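Local coordinates for protein 6-aminohexanoate-cyclic-dimer hydrolase (Arthrobacter sp., PDB 3A2Q) that hydrolyses the cyclic dimer of 6-aminohexanoate, a nylon-6 by-product, to the linear dimer, as a member of the amidase family, at residues T84-R96 and N327-V340. The protein carries 1 engineered substitution. Sequence-based numbering, arbitrary orientation.
Sequences TSSIKGMKESGYR and NGELIGRPLTEDDV
Met90 CE meets Ile331 CG2 at 3.6 Å; bends at chi2 and chi3 (-60° and -67°) fold the unbranched thioether back over the last turn of helix 308-331, where Asn327 also touches it. Beside it, the Tyr95 ring lies with one face over Leu330 CB, a CH-pi contact 4.1 Å from the centroid, while Leu330 CD2 reaches OH. With an alanine at Tyr95, Leu330 would probably lose this aromatic cover and a gap open over its CB and methyls. Ile87, the N-cap residue of helix 88-93, is branched, which lets CG2 meet Val340 CG1 while CD1 reaches the Asn327 amide. The short helix thus packs on the end of helix 308-331, closed by a Schellman motif with Gly332 at positive phi, and on the loop beyond. Gly89 suits its place because a CB would collide with Asp339; its N instead donates to Asp339 O at 2.8 Å, nearly straight (172°) and onto a lone pair. Opposite charges pair Arg333 NH2 with Asp339 OD1 in a salt bridge (2.9 Å), met from above the carboxylate plane, and a water links that nitrogen to Gly89 O. Another water joins Ser85 OG to Asn327 ND2, which also bonds Glu323 O.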
ATOM      1  N   THR A  84       9.792 -15.256   1.074  1.00 37.05           N
ATOM      2  CA  THR A  84       8.741 -16.207   1.426  1.00 36.81           C
ATOM      3  C   THR A  84       7.354 -15.893   0.879  1.00 36.44           C
ATOM      4  O   THR A  84       6.574 -16.807   0.593  1.00 34.18           O
ATOM      5  CB  THR A  84       8.606 -16.337   2.960  1.00 39.47           C
ATOM      6  OG1 THR A  84       8.095 -15.109   3.497  1.00 39.57           O
ATOM      7  CG2 THR A  84       9.960 -16.635   3.597  1.00 33.76           C
ATOM      8  N   SER A  85       7.044 -14.606   0.730  1.00 36.35           N
ATOM      9  CA  SER A  85       5.724 -14.197   0.260  1.00 33.84           C
ATOM     10  C   SER A  85       4.718 -14.746   1.264  1.00 34.51           C
ATOM     11  O   SER A  85       3.537 -14.918   0.957  1.00 34.96           O
ATOM     12  CB  SER A  85       5.432 -14.772  -1.127  1.00 39.36           C
ATOM     13  OG  SER A  85       6.247 -14.163  -2.109  1.00 38.61           O
ATOM     14  N   SER A  86       5.215 -15.019   2.467  1.00 32.45           N
ATOM     15  CA  SER A  86       4.420 -15.568   3.559  1.00 34.79           C
ATOM     16  C   SER A  86       3.748 -16.896   3.242  1.00 33.16           C
ATOM     17  O   SER A  86       2.643 -17.181   3.708  1.00 33.48           O
ATOM     18  CB  SER A  86       3.391 -14.546   4.044  1.00 33.22           C
ATOM     19  OG  SER A  86       4.040 -13.545   4.811  1.00 31.99           O
ATOM     20  N   ILE A  87       4.428 -17.705   2.439  1.00 36.07           N
ATOM     21  CA  ILE A  87       3.934 -19.032   2.094  1.00 36.73           C
ATOM     22  C   ILE A  87       4.707 -19.994   2.996  1.00 38.47           C
ATOM     23  O   ILE A  87       5.937 -20.005   2.986  1.00 35.83           O
ATOM     24  CB  ILE A  87       4.216 -19.389   0.619  1.00 35.88           C
ATOM     25  CG1 ILE A  87       3.527 -18.380  -0.303  1.00 37.74           C
ATOM     26  CG2 ILE A  87       3.709 -20.796   0.323  1.00 35.32           C
ATOM     27  CD1 ILE A  87       3.794 -18.604  -1.785  1.00 32.48           C
ATOM     28  N   LYS A  88       3.987 -20.778   3.793  1.00 40.21           N
ATOM     29  CA  LYS A  88       4.623 -21.724   4.705  1.00 42.56           C
ATOM     30  C   LYS A  88       5.649 -22.576   3.961  1.00 40.59           C
ATOM     31  O   LYS A  88       6.823 -22.609   4.327  1.00 40.17           O
ATOM     32  CB  LYS A  88       3.560 -22.621   5.348  1.00 46.32           C
ATOM     33  CG  LYS A  88       4.091 -23.580   6.402  1.00 57.80           C
ATOM     34  CD  LYS A  88       2.951 -24.366   7.038  1.00 66.39           C
ATOM     35  CE  LYS A  88       3.458 -25.347   8.086  1.00 72.45           C
ATOM     36  NZ  LYS A  88       4.342 -26.388   7.495  1.00 75.48           N
ATOM     37  N   GLY A  89       5.200 -23.245   2.904  1.00 42.09           N
ATOM     38  CA  GLY A  89       6.088 -24.085   2.120  1.00 43.16           C
ATOM     39  C   GLY A  89       7.330 -23.377   1.608  1.00 43.69           C
ATOM     40  O   GLY A  89       8.357 -24.014   1.377  1.00 43.26           O
ATOM     41  N   MET A  90       7.246 -22.061   1.422  1.00 42.96           N
ATOM     42  CA  MET A  90       8.389 -21.295   0.933  1.00 41.10           C
ATOM     43  C   MET A  90       9.321 -20.867   2.059  1.00 42.04           C
ATOM     44  O   MET A  90      10.533 -20.802   1.877  1.00 41.19           O
ATOM     45  CB  MET A  90       7.921 -20.054   0.167  1.00 43.23           C
ATOM     46  CG  MET A  90       7.238 -20.349  -1.156  1.00 40.06           C
ATOM     47  SD  MET A  90       8.304 -21.242  -2.310  1.00 45.63           S
ATOM     48  CE  MET A  90       9.524 -20.002  -2.653  1.00 37.78           C
ATOM     49  N   LYS A  91       8.755 -20.568   3.223  1.00 42.12           N
ATOM     50  CA  LYS A  91       9.567 -20.144   4.354  1.00 43.04           C
ATOM     51  C   LYS A  91      10.514 -21.267   4.777  1.00 45.51           C
ATOM     52  O   LYS A  91      11.685 -21.035   5.081  1.00 44.07           O
ATOM     53  CB  LYS A  91       8.674 -19.752   5.533  1.00 37.89           C
ATOM     54  CG  LYS A  91       9.458 -19.259   6.734  1.00 39.34           C
ATOM     55  CD  LYS A  91       8.560 -18.912   7.907  1.00 35.81           C
ATOM     56  CE  LYS A  91       9.400 -18.398   9.065  1.00 41.62           C
ATOM     57  NZ  LYS A  91       8.585 -18.079  10.261  1.00 48.67           N
ATOM     58  N   GLU A  92       9.993 -22.487   4.785  1.00 46.41           N
ATOM     59  CA  GLU A  92      10.769 -23.655   5.171  1.00 48.95           C
ATOM     60  C   GLU A  92      11.878 -23.970   4.169  1.00 49.84           C
ATOM     61  O   GLU A  92      12.961 -24.419   4.550  1.00 49.91           O
ATOM     62  CB  GLU A  92       9.837 -24.859   5.312  1.00 51.21           C
ATOM     63  CG  GLU A  92       8.802 -24.695   6.409  1.00 55.10           C
ATOM     64  CD  GLU A  92       7.722 -25.758   6.362  1.00 64.15           C
ATOM     65  OE1 GLU A  92       6.898 -25.805   7.302  1.00 67.10           O
ATOM     66  OE2 GLU A  92       7.693 -26.541   5.386  1.00 68.05           O
ATOM     67  N   SER A  93      11.608 -23.716   2.891  1.00 48.25           N
ATOM     68  CA  SER A  93      12.572 -23.986   1.828  1.00 48.17           C
ATOM     69  C   SER A  93      13.833 -23.138   1.945  1.00 47.17           C
ATOM     70  O   SER A  93      14.878 -23.495   1.397  1.00 47.79           O
ATOM     71  CB  SER A  93      11.940 -23.732   0.460  1.00 48.99           C
ATOM     72  OG  SER A  93      11.885 -22.342   0.185  1.00 52.62           O
ATOM     73  N   GLY A  94      13.734 -22.015   2.648  1.00 44.44           N
ATOM     74  CA  GLY A  94      14.883 -21.140   2.797  1.00 43.05           C
ATOM     75  C   GLY A  94      15.260 -20.468   1.488  1.00 45.11           C
ATOM     76  O   GLY A  94      16.360 -19.938   1.345  1.00 45.66           O
ATOM     77  N   TYR A  95      14.341 -20.492   0.527  1.00 46.74           N
ATOM     78  CA  TYR A  95      14.571 -19.884  -0.781  1.00 45.30           C
ATOM     79  C   TYR A  95      15.059 -18.442  -0.681  1.00 45.93           C
ATOM     80  O   TYR A  95      14.603 -17.677   0.169  1.00 47.19           O
ATOM     81  CB  TYR A  95      13.285 -19.924  -1.617  1.00 46.06           C
ATOM     82  CG  TYR A  95      13.360 -19.119  -2.898  1.00 45.59           C
ATOM     83  CD1 TYR A  95      14.213 -19.496  -3.933  1.00 46.43           C
ATOM     84  CD2 TYR A  95      12.605 -17.955  -3.060  1.00 46.75           C
ATOM     85  CE1 TYR A  95      14.318 -18.737  -5.094  1.00 49.75           C
ATOM     86  CE2 TYR A  95      12.703 -17.185  -4.220  1.00 47.67           C
ATOM     87  CZ  TYR A  95      13.563 -17.581  -5.231  1.00 49.92           C
ATOM     88  OH  TYR A  95      13.688 -16.818  -6.372  1.00 50.03           O
ATOM     89  N   ARG A  96      15.991 -18.081  -1.557  1.00 43.60           N
ATOM     90  CA  ARG A  96      16.528 -16.724  -1.608  1.00 45.06           C
ATOM     91  C   ARG A  96      16.487 -16.244  -3.057  1.00 44.80           C
ATOM     92  O   ARG A  96      16.806 -17.000  -3.974  1.00 44.64           O
ATOM     93  CB  ARG A  96      17.967 -16.692  -1.087  1.00 43.19           C
ATOM     94  CG  ARG A  96      18.090 -16.904   0.416  1.00 44.84           C
ATOM     95  CD  ARG A  96      19.542 -17.061   0.845  1.00 44.80           C
ATOM     96  NE  ARG A  96      19.665 -17.270   2.286  1.00 42.25           N
ATOM     97  CZ  ARG A  96      19.732 -16.294   3.185  1.00 43.06           C
ATOM     98  NH1 ARG A  96      19.699 -15.028   2.798  1.00 43.85           N
ATOM     99  NH2 ARG A  96      19.825 -16.586   4.474  1.00 44.61           N
ATOM    100  N   ASN A 327       5.882 -20.097  -7.446  1.00 35.42           N
ATOM    101  CA  ASN A 327       6.721 -20.266  -6.270  1.00 37.47           C
ATOM    102  C   ASN A 327       7.226 -21.704  -6.183  1.00 37.78           C
ATOM    103  O   ASN A 327       8.352 -21.949  -5.764  1.00 39.23           O
ATOM    104  CB  ASN A 327       5.952 -19.858  -5.008  1.00 31.54           C
ATOM    105  CG  ASN A 327       6.079 -18.375  -4.714  1.00 30.38           C
ATOM    106  OD1 ASN A 327       7.100 -17.921  -4.197  1.00 32.11           O
ATOM    107  ND2 ASN A 327       5.049 -17.609  -5.058  1.00 33.12           N
ATOM    108  N   GLY A 328       6.394 -22.648  -6.606  1.00 40.33           N
ATOM    109  CA  GLY A 328       6.801 -24.039  -6.588  1.00 41.58           C
ATOM    110  C   GLY A 328       8.028 -24.218  -7.463  1.00 44.84           C
ATOM    111  O   GLY A 328       8.988 -24.888  -7.079  1.00 44.56           O
ATOM    112  N   GLU A 329       8.003 -23.606  -8.644  1.00 43.21           N
ATOM    113  CA  GLU A 329       9.125 -23.700  -9.570  1.00 44.36           C
ATOM    114  C   GLU A 329      10.394 -23.102  -8.984  1.00 44.14           C
ATOM    115  O   GLU A 329      11.493 -23.586  -9.250  1.00 46.71           O
ATOM    116  CB  GLU A 329       8.802 -22.995 -10.886  1.00 46.28           C
ATOM    117  CG  GLU A 329       7.675 -23.627 -11.676  1.00 57.76           C
ATOM    118  CD  GLU A 329       7.489 -22.967 -13.027  1.00 70.22           C
ATOM    119  OE1 GLU A 329       8.447 -22.982 -13.828  1.00 74.36           O
ATOM    120  OE2 GLU A 329       6.390 -22.428 -13.288  1.00 76.09           O
ATOM    121  N   LEU A 330      10.243 -22.050  -8.188  1.00 42.64           N
ATOM    122  CA  LEU A 330      11.391 -21.394  -7.571  1.00 43.29           C
ATOM    123  C   LEU A 330      12.205 -22.337  -6.694  1.00 45.42           C
ATOM    124  O   LEU A 330      13.427 -22.222  -6.620  1.00 47.60           O
ATOM    125  CB  LEU A 330      10.941 -20.201  -6.729  1.00 42.62           C
ATOM    126  CG  LEU A 330      10.390 -18.989  -7.478  1.00 42.02           C
ATOM    127  CD1 LEU A 330       9.992 -17.921  -6.478  1.00 43.67           C
ATOM    128  CD2 LEU A 330      11.444 -18.453  -8.432  1.00 41.40           C
ATOM    129  N   ILE A 331      11.532 -23.267  -6.028  1.00 46.07           N
ATOM    130  CA  ILE A 331      12.228 -24.202  -5.157  1.00 48.91           C
ATOM    131  C   ILE A 331      12.465 -25.563  -5.806  1.00 50.71           C
ATOM    132  O   ILE A 331      13.210 -26.385  -5.275  1.00 52.89           O
ATOM    133  CB  ILE A 331      11.466 -24.394  -3.837  1.00 46.09           C
ATOM    134  CG1 ILE A 331      10.056 -24.909  -4.117  1.00 48.95           C
ATOM    135  CG2 ILE A 331      11.425 -23.081  -3.077  1.00 46.78           C
ATOM    136  CD1 ILE A 331       9.296 -25.304  -2.869  1.00 51.39           C
ATOM    137  N   GLY A 332      11.823 -25.802  -6.945  1.00 50.72           N
ATOM    138  CA  GLY A 332      12.015 -27.060  -7.644  1.00 52.30           C
ATOM    139  C   GLY A 332      10.993 -28.153  -7.400  1.00 52.42           C
ATOM    140  O   GLY A 332      11.177 -29.278  -7.862  1.00 53.36           O
ATOM    141  N   ARG A 333       9.922 -27.841  -6.680  1.00 51.62           N
ATOM    142  CA  ARG A 333       8.889 -28.835  -6.412  1.00 51.04           C
ATOM    143  C   ARG A 333       7.521 -28.182  -6.333  1.00 52.33           C
ATOM    144  O   ARG A 333       7.389 -27.056  -5.853  1.00 52.67           O
ATOM    145  CB  ARG A 333       9.168 -29.564  -5.093  1.00 50.65           C
ATOM    146  CG  ARG A 333       8.919 -28.720  -3.854  1.00 52.22           C
ATOM    147  CD  ARG A 333       9.203 -29.493  -2.575  1.00 56.03           C
ATOM    148  NE  ARG A 333       8.885 -28.707  -1.386  1.00 53.71           N
ATOM    149  CZ  ARG A 333       7.652 -28.386  -1.008  1.00 51.38           C
ATOM    150  NH1 ARG A 333       6.608 -28.786  -1.721  1.00 48.48           N
ATOM    151  NH2 ARG A 333       7.462 -27.656   0.081  1.00 50.71           N
ATOM    152  N   PRO A 334       6.479 -28.881  -6.806  1.00 52.66           N
ATOM    153  CA  PRO A 334       5.120 -28.334  -6.767  1.00 51.53           C
ATOM    154  C   PRO A 334       4.700 -28.107  -5.320  1.00 52.14           C
ATOM    155  O   PRO A 334       5.147 -28.819  -4.420  1.00 53.69           O
ATOM    156  CB  PRO A 334       4.280 -29.425  -7.436  1.00 49.59           C
ATOM    157  CG  PRO A 334       5.274 -30.164  -8.296  1.00 54.67           C
ATOM    158  CD  PRO A 334       6.493 -30.216  -7.427  1.00 51.63           C
ATOM    159  N   LEU A 335       3.855 -27.106  -5.093  1.00 49.26           N
ATOM    160  CA  LEU A 335       3.374 -26.823  -3.749  1.00 45.72           C
ATOM    161  C   LEU A 335       2.064 -27.573  -3.569  1.00 44.36           C
ATOM    162  O   LEU A 335       1.297 -27.732  -4.519  1.00 44.84           O
ATOM    163  CB  LEU A 335       3.160 -25.318  -3.556  1.00 43.16           C
ATOM    164  CG  LEU A 335       4.417 -24.446  -3.636  1.00 43.27           C
ATOM    165  CD1 LEU A 335       4.048 -22.988  -3.412  1.00 47.41           C
ATOM    166  CD2 LEU A 335       5.427 -24.900  -2.593  1.00 45.88           C
ATOM    167  N   THR A 336       1.816 -28.044  -2.353  1.00 45.36           N
ATOM    168  CA  THR A 336       0.600 -28.789  -2.065  1.00 47.64           C
ATOM    169  C   THR A 336      -0.266 -28.068  -1.048  1.00 48.50           C
ATOM    170  O   THR A 336       0.136 -27.057  -0.473  1.00 48.83           O
ATOM    171  CB  THR A 336       0.921 -30.181  -1.504  1.00 50.34           C
ATOM    172  OG1 THR A 336       1.458 -30.048  -0.182  1.00 52.49           O
ATOM    173  CG2 THR A 336       1.940 -30.884  -2.387  1.00 51.19           C
ATOM    174  N   GLU A 337      -1.455 -28.614  -0.822  1.00 49.92           N
ATOM    175  CA  GLU A 337      -2.403 -28.047   0.121  1.00 52.13           C
ATOM    176  C   GLU A 337      -1.793 -27.901   1.510  1.00 51.84           C
ATOM    177  O   GLU A 337      -2.385 -27.280   2.390  1.00 50.74           O
ATOM    178  CB  GLU A 337      -3.650 -28.930   0.186  1.00 55.99           C
ATOM    179  CG  GLU A 337      -4.759 -28.394   1.072  1.00 61.08           C
ATOM    180  CD  GLU A 337      -6.029 -29.214   0.970  1.00 64.52           C
ATOM    181  OE1 GLU A 337      -7.039 -28.830   1.596  1.00 69.85           O
ATOM    182  OE2 GLU A 337      -6.018 -30.241   0.261  1.00 66.47           O
ATOM    183  N   ASP A 338      -0.602 -28.461   1.698  1.00 51.72           N
ATOM    184  CA  ASP A 338       0.074 -28.396   2.990  1.00 51.76           C
ATOM    185  C   ASP A 338       1.130 -27.298   3.048  1.00 50.51           C
ATOM    186  O   ASP A 338       1.693 -27.021   4.111  1.00 51.13           O
ATOM    187  CB  ASP A 338       0.726 -29.747   3.308  1.00 55.58           C
ATOM    188  CG  ASP A 338      -0.277 -30.890   3.325  1.00 62.85           C
ATOM    189  OD1 ASP A 338      -1.275 -30.796   4.075  1.00 64.10           O
ATOM    190  OD2 ASP A 338      -0.066 -31.880   2.589  1.00 63.75           O
ATOM    191  N   ASP A 339       1.393 -26.670   1.907  1.00 47.40           N
ATOM    192  CA  ASP A 339       2.396 -25.612   1.830  1.00 43.23           C
ATOM    193  C   ASP A 339       1.805 -24.209   1.967  1.00 39.87           C
ATOM    194  O   ASP A 339       2.514 -23.261   2.300  1.00 38.83           O
ATOM    195  CB  ASP A 339       3.149 -25.709   0.503  1.00 45.21           C
ATOM    196  CG  ASP A 339       3.912 -27.010   0.363  1.00 45.52           C
ATOM    197  OD1 ASP A 339       4.799 -27.262   1.202  1.00 45.37           O
ATOM    198  OD2 ASP A 339       3.626 -27.774  -0.584  1.00 45.75           O
ATOM    199  N   VAL A 340       0.508 -24.084   1.711  1.00 38.83           N
ATOM    200  CA  VAL A 340      -0.163 -22.792   1.781  1.00 39.46           C
ATOM    201  C   VAL A 340      -1.350 -22.817   2.742  1.00 41.57           C
ATOM    202  O   VAL A 340      -1.668 -23.857   3.320  1.00 40.93           O
ATOM    203  CB  VAL A 340      -0.662 -22.369   0.382  1.00 33.44           C
ATOM    204  CG1 VAL A 340       0.494 -22.395  -0.612  1.00 38.86           C
ATOM    205  CG2 VAL A 340      -1.767 -23.294  -0.082  1.00 35.63           C
TER
HETATM  206  O   HOH W   1       4.994 -14.680  -4.683  1.00 44.70           O
HETATM  207  O   HOH W   2       8.544 -16.143  -2.102  1.00 53.98           O
HETATM  208  O   HOH W   3       9.424 -26.501   1.498  1.00 45.06           O